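Local atomic coordinates of Ycf54-like protein (PDB entry 5M2P), a protein that is probably a component or partner of the Mg-protoporphyrin IX monomethylester cyclase, needed to form protochlorophyllide in cyanobacterial chlorophyll synthesis. Residues Ala5-Ala10 with Val72-Ser77; Ala10-Lys15 with Lys67-Val72. One frame throughout, in Å; residues are numbered along the deposited sequence.

In the fold
Strand 5-13 comes first in the chain and runs through the middle of the antiparallel sheet. Its first half forms contact 1 and its second half contact 2, with Ala10 shared. Helices 14-18 and 21-36, strand 43-47 and helix 58-63 follow before the chain returns as strand 68-73. Contact 2 closes this loop, joining Ala10-Lys15 to Lys67-Val72. Contact 1 closes a wider loop around it, from Ala5-Ala10 to Val72-Ser77, so the two nest and do not cross. Contact 2 ties the start of helix 14-18 to the sheet, and contact 1 does the same for helix 76-86. Strands 43-47 and 90-96 flank the central pair.

Contact 1. Residues Ala5-Ala10 with Val72-Ser77; sequences ATYYYA and VSTNKS
The ring of Tyr8 carries the aliphatic chain of Lys76 over one face. Lys76 CB sits almost above the ring centre, 3.6 Å from the centroid of Tyr8 and 13° off its normal. In one of its two conformers, Lys76 has CG anti to the backbone N (chi1 -169°) and runs on extended, so CG and CD pass over the CD1 and CE1 side of the ring. The carbonyl oxygen Thr74 O lies in plane at the same ring's edge. Tyr7, on the other side of the sheet, receives the methyl of Thr74 over one face, with Thr74 CG2 offset toward the rim and 3.5 Å from Tyr7 CE2. Val72 CG1 approaches this ring obliquely.

Between the two rings, in the sheet itself, Tyr8 and Ser73 form an antiparallel hydrogen-bonded pair. Tyr8 N donates to Ser73 O at 2.8 Å, nearly straight at 169°. Ser73 N returns a bond to Tyr8 O at 2.9 Å. The central strand pair ends here, as strand 68-73 turns into helix 76-86 after Ser73. Beyond it a water donates to both Thr6 O and Thr74 O.

Ser73 OG accepts from Asn75 N at 2.9 Å, an ST turn, and is also hydrogen-bonded to Asp42 O. Asn75 caps helix 76-86: OD1 accepts the Ser77 hydroxyl on a lone pair and, weakly, Ser77 N. Methylenes, not charge, lie on the Tyr8 face, so the grip is mainly apolar. The Lys76 ammonium, beyond the rim, is joined to the phenol by a second water in that conformer, and any polarising effect is probably modest.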
loop_
_atom_site.group_PDB
_atom_site.type_symbol
_atom_site.label_atom_id
_atom_site.label_comp_id
_atom_site.label_asym_id
_atom_site.label_seq_id
_atom_site.Cartn_x
_atom_site.Cartn_y
_atom_site.Cartn_z
ATOM N N ALA A 5 0.383 -1.169 15.119
ATOM C CA ALA A 5 -0.873 -1.105 14.381
ATOM C C ALA A 5 -0.881 -2.167 13.279
ATOM O O ALA A 5 0.176 -2.644 12.842
ATOM C CB ALA A 5 -1.008 0.273 13.762
ATOM N N THR A 6 -2.069 -2.528 12.820
ATOM C CA THR A 6 -2.262 -3.375 11.642
ATOM C C THR A 6 -2.335 -2.494 10.412
ATOM O O THR A 6 -3.158 -1.579 10.303
ATOM C CB THR A 6 -3.532 -4.255 11.697
ATOM O OG1 THR A 6 -3.532 -5.030 12.901
ATOM C CG2 THR A 6 -3.600 -5.213 10.542
ATOM N N TYR A 7 -1.461 -2.819 9.466
ATOM C CA TYR A 7 -1.439 -2.206 8.159
ATOM C C TYR A 7 -1.942 -3.173 7.120
ATOM O O TYR A 7 -1.617 -4.366 7.141
ATOM C CB TYR A 7 -0.008 -1.773 7.773
ATOM C CG TYR A 7 0.506 -0.674 8.671
ATOM C CD1 TYR A 7 0.998 -0.943 9.947
ATOM C CD2 TYR A 7 0.463 0.650 8.263
ATOM C CE1 TYR A 7 1.400 0.084 10.792
ATOM C CE2 TYR A 7 0.871 1.676 9.100
ATOM C CZ TYR A 7 1.334 1.382 10.365
ATOM O OH TYR A 7 1.737 2.410 11.198
ATOM N N TYR A 8 -2.751 -2.661 6.192
ATOM C CA TYR A 8 -3.305 -3.433 5.108
ATOM C C TYR A 8 -2.676 -2.911 3.833
ATOM O O TYR A 8 -2.433 -1.710 3.725
ATOM C CB TYR A 8 -4.848 -3.258 5.064
ATOM C CG TYR A 8 -5.483 -3.609 6.361
ATOM C CD1 TYR A 8 -5.773 -4.924 6.674
ATOM C CD2 TYR A 8 -5.728 -2.642 7.317
ATOM C CE1 TYR A 8 -6.295 -5.258 7.905
ATOM C CE2 TYR A 8 -6.246 -2.961 8.557
ATOM C CZ TYR A 8 -6.516 -4.276 8.856
ATOM O OH TYR A 8 -7.034 -4.617 10.086
ATOM N N TYR A 9 -2.448 -3.788 2.855
ATOM C CA TYR A 9 -1.806 -3.367 1.631
ATOM C C TYR A 9 -2.440 -3.997 0.408
ATOM O O TYR A 9 -2.978 -5.110 0.453
ATOM C CB TYR A 9 -0.282 -3.644 1.635
ATOM C CG TYR A 9 0.088 -5.106 1.563
ATOM C CD1 TYR A 9 0.146 -5.772 0.338
ATOM C CD2 TYR A 9 0.298 -5.860 2.715
ATOM C CE1 TYR A 9 0.420 -7.121 0.270
ATOM C CE2 TYR A 9 0.611 -7.212 2.656
ATOM C CZ TYR A 9 0.653 -7.848 1.426
ATOM O OH TYR A 9 0.910 -9.191 1.364
ATOM N N ALA A 10 -2.284 -3.254 -0.685
ATOM C CA ALA A 10 -2.523 -3.737 -2.040
ATOM C C ALA A 10 -1.232 -3.471 -2.825
ATOM O O ALA A 10 -0.830 -2.326 -2.950
ATOM C CB ALA A 10 -3.705 -2.998 -2.669
ATOM N N VAL A 72 -0.934 1.356 0.991
ATOM C CA VAL A 72 -0.919 0.901 2.388
ATOM C C VAL A 72 -1.885 1.764 3.160
ATOM O O VAL A 72 -1.930 2.974 2.982
ATOM C CB VAL A 72 0.501 1.069 2.974
ATOM C CG1 VAL A 72 0.565 0.620 4.430
ATOM C CG2 VAL A 72 1.492 0.330 2.101
ATOM N N SER A 73 -2.618 1.160 4.084
ATOM C CA SER A 73 -3.474 1.951 4.958
ATOM C C SER A 73 -3.733 1.222 6.246
ATOM O O SER A 73 -3.756 -0.006 6.277
ATOM C CB SER A 73 -4.826 2.207 4.281
ATOM O OG SER A 73 -5.660 3.060 5.024
ATOM N N THR A 74 -3.976 1.977 7.325
ATOM C CA THR A 74 -4.490 1.408 8.564
ATOM C C THR A 74 -6.016 1.265 8.539
ATOM O O THR A 74 -6.578 0.744 9.481
ATOM C CB THR A 74 -4.039 2.223 9.773
ATOM O OG1 THR A 74 -4.409 3.588 9.546
ATOM C CG2 THR A 74 -2.525 2.095 9.964
ATOM N N ASN A 75 -6.639 1.727 7.450
ATOM C CA ASN A 75 -8.081 1.614 7.257
ATOM C C ASN A 75 -8.383 0.431 6.352
ATOM O O ASN A 75 -8.184 0.507 5.142
ATOM C CB ASN A 75 -8.623 2.910 6.651
ATOM C CG ASN A 75 -10.121 2.878 6.409
ATOM O OD1 ASN A 75 -10.752 1.822 6.460
ATOM N ND2 ASN A 75 -10.691 4.034 6.138
ATOM N N LYS A 76 -8.779 -0.694 6.935
ATOM C CA LYS A 76 -9.025 -1.914 6.148
ATOM C C LYS A 76 -10.036 -1.664 5.028
ATOM O O LYS A 76 -9.897 -2.175 3.929
ATOM C CB LYS A 76 -9.475 -3.098 7.020
ATOM C CG LYS A 76 -9.479 -4.432 6.269
ATOM C CD LYS A 76 -9.838 -5.632 7.134
ATOM C CE LYS A 76 -9.430 -6.920 6.444
ATOM N NZ LYS A 76 -9.701 -8.116 7.285
ATOM N N SER A 77 -11.072 -0.901 5.330
ATOM C CA SER A 77 -12.112 -0.755 4.332
ATOM C C SER A 77 -11.611 -0.016 3.100
ATOM O O SER A 77 -12.088 -0.276 2.000
ATOM C CB SER A 77 -13.332 -0.093 4.927
ATOM O OG SER A 77 -13.097 1.227 5.327
HETATM O O HOH W 1 -5.398 -0.743 11.490
HETATM O O HOH W 2 -8.293 -7.173 10.093
#

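Contact 2. Residues Ala10-Lys15 with Lys67-Val72; sequences ALASQK and KNVAIV
Gln14 and Lys67 cross at about a right angle where strand 5-13 turns into helix 14-18. The Gln14 chain is extended beyond CG and lays its amide against Lys67 CB, which is 3.7 Å from Gln14 CD. Gln14 NE2 donates to Asn68 O at 3.0 Å. The acceptor lies close to the Gln14 amide plane, but the donor stands above the carbonyl plane of Asn68. Gln14 N donates to Lys67 O, again from above the carbonyl plane. Gln14 thus grips two successive carbonyls.

Val69 CG1 packs beside Ala12 CB at 4.2 Å and also meets the CG of Gln14. The opposite side of the sheet holds Leu11, whose CG is anti to the backbone N (chi1 -173°). Chi1 and chi2 (77°) together turn Leu11 CD1 toward the neighbouring strand, 4.0 Å from Ala70 CB, with Asn68 beside it.

Between these layers, Ala10 pairs with Ile71 and Ala12 with Val69. Each pair has two backbone hydrogen bonds, the straightest being Ala12 N to Val69 O (2.8 Å, 177°). Ser13 OG caps helix 14-18 at Phe16 N. The arrangement is that of two central neighbours in a four-stranded antiparallel sheet, ending in an N-capped helix start.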
loop_
_atom_site.group_PDB
_atom_site.type_symbol
_atom_site.label_atom_id
_atom_site.label_comp_id
_atom_site.label_asym_id
_atom_site.label_seq_id
_atom_site.Cartn_x
_atom_site.Cartn_y
_atom_site.Cartn_z
ATOM N N ALA A 10 -2.284 -3.254 -0.685
ATOM C CA ALA A 10 -2.523 -3.737 -2.040
ATOM C C ALA A 10 -1.232 -3.471 -2.825
ATOM O O ALA A 10 -0.830 -2.326 -2.950
ATOM C CB ALA A 10 -3.705 -2.998 -2.669
ATOM N N LEU A 11 -0.611 -4.531 -3.324
ATOM C CA LEU A 11 0.656 -4.448 -4.041
ATOM C C LEU A 11 0.431 -4.634 -5.528
ATOM O O LEU A 11 -0.203 -5.592 -5.938
ATOM C CB LEU A 11 1.570 -5.546 -3.533
ATOM C CG LEU A 11 3.000 -5.494 -4.072
ATOM C CD1 LEU A 11 3.806 -4.434 -3.374
ATOM C CD2 LEU A 11 3.650 -6.836 -3.862
ATOM N N ALA A 12 0.950 -3.706 -6.311
ATOM C CA ALA A 12 0.843 -3.702 -7.747
ATOM C C ALA A 12 2.251 -3.661 -8.357
ATOM O O ALA A 12 3.221 -3.315 -7.688
ATOM C CB ALA A 12 0.122 -2.436 -8.194
ATOM N N SER A 13 2.333 -3.929 -9.657
ATOM C CA SER A 13 3.535 -3.590 -10.404
ATOM C C SER A 13 3.536 -2.082 -10.646
ATOM O O SER A 13 2.504 -1.442 -10.740
ATOM C CB SER A 13 3.595 -4.344 -11.733
ATOM O OG SER A 13 2.593 -3.860 -12.624
ATOM N N GLN A 14 4.733 -1.503 -10.780
ATOM C CA GLN A 14 4.839 -0.104 -11.179
ATOM C C GLN A 14 4.210 0.129 -12.554
ATOM O O GLN A 14 3.528 1.104 -12.759
ATOM C CB GLN A 14 6.300 0.344 -11.100
ATOM C CG GLN A 14 6.756 0.357 -9.627
ATOM C CD GLN A 14 8.212 0.707 -9.465
ATOM O OE1 GLN A 14 8.801 1.377 -10.326
ATOM N NE2 GLN A 14 8.793 0.252 -8.377
ATOM N N LYS A 15 4.439 -0.816 -13.471
ATOM C CA LYS A 15 3.866 -0.776 -14.805
ATOM C C LYS A 15 2.327 -0.671 -14.790
ATOM O O LYS A 15 1.712 0.164 -15.454
ATOM C CB LYS A 15 4.327 -2.044 -15.546
ATOM C CG LYS A 15 3.891 -2.206 -16.990
ATOM C CD LYS A 15 4.374 -3.548 -17.550
ATOM C CE LYS A 15 4.064 -3.703 -19.041
ATOM N NZ LYS A 15 4.893 -4.756 -19.688
ATOM N N LYS A 67 9.344 -4.666 -10.086
ATOM C CA LYS A 67 9.265 -3.259 -9.744
ATOM C C LYS A 67 7.841 -3.106 -9.248
ATOM O O LYS A 67 6.884 -3.230 -10.024
ATOM C CB LYS A 67 9.549 -2.368 -10.957
ATOM C CG LYS A 67 10.972 -2.513 -11.480
ATOM C CD LYS A 67 11.443 -1.277 -12.232
ATOM C CE LYS A 67 11.127 -1.329 -13.713
ATOM N NZ LYS A 67 11.999 -0.411 -14.520
ATOM N N ASN A 68 7.719 -2.926 -7.940
ATOM C CA ASN A 68 6.417 -2.942 -7.303
ATOM C C ASN A 68 6.152 -1.690 -6.492
ATOM O O ASN A 68 7.044 -0.870 -6.258
ATOM C CB ASN A 68 6.233 -4.229 -6.508
ATOM C CG ASN A 68 7.333 -4.474 -5.516
ATOM O OD1 ASN A 68 7.511 -3.728 -4.567
ATOM N ND2 ASN A 68 8.035 -5.581 -5.696
ATOM N N VAL A 69 4.900 -1.553 -6.082
ATOM C CA VAL A 69 4.415 -0.352 -5.432
ATOM C C VAL A 69 3.173 -0.758 -4.648
ATOM O O VAL A 69 2.347 -1.512 -5.160
ATOM C CB VAL A 69 4.078 0.772 -6.430
ATOM C CG1 VAL A 69 3.266 0.263 -7.592
ATOM C CG2 VAL A 69 3.422 1.979 -5.759
ATOM N N ALA A 70 3.095 -0.325 -3.391
ATOM C CA ALA A 70 1.947 -0.653 -2.556
ATOM C C ALA A 70 1.110 0.555 -2.225
ATOM O O ALA A 70 1.617 1.646 -1.946
ATOM C CB ALA A 70 2.416 -1.309 -1.253
ATOM N N ILE A 71 -0.193 0.321 -2.134
ATOM C CA ILE A 71 -1.085 1.202 -1.410
ATOM C C ILE A 71 -1.262 0.582 -0.029
ATOM O O ILE A 71 -1.628 -0.583 0.099
ATOM C CB ILE A 71 -2.447 1.377 -2.115
ATOM C CG1 ILE A 71 -2.273 1.725 -3.599
ATOM C CG2 ILE A 71 -3.264 2.434 -1.400
ATOM C CD1 ILE A 71 -1.467 2.956 -3.870
ATOM N N VAL A 72 -0.934 1.356 0.991
ATOM C CA VAL A 72 -0.919 0.901 2.388
ATOM C C VAL A 72 -1.885 1.764 3.160
ATOM O O VAL A 72 -1.930 2.974 2.982
ATOM C CB VAL A 72 0.501 1.069 2.974
ATOM C CG1 VAL A 72 0.565 0.620 4.430
ATOM C CG2 VAL A 72 1.492 0.330 2.101
HETATM O O HOH W 3 6.603 -2.723 -13.336
#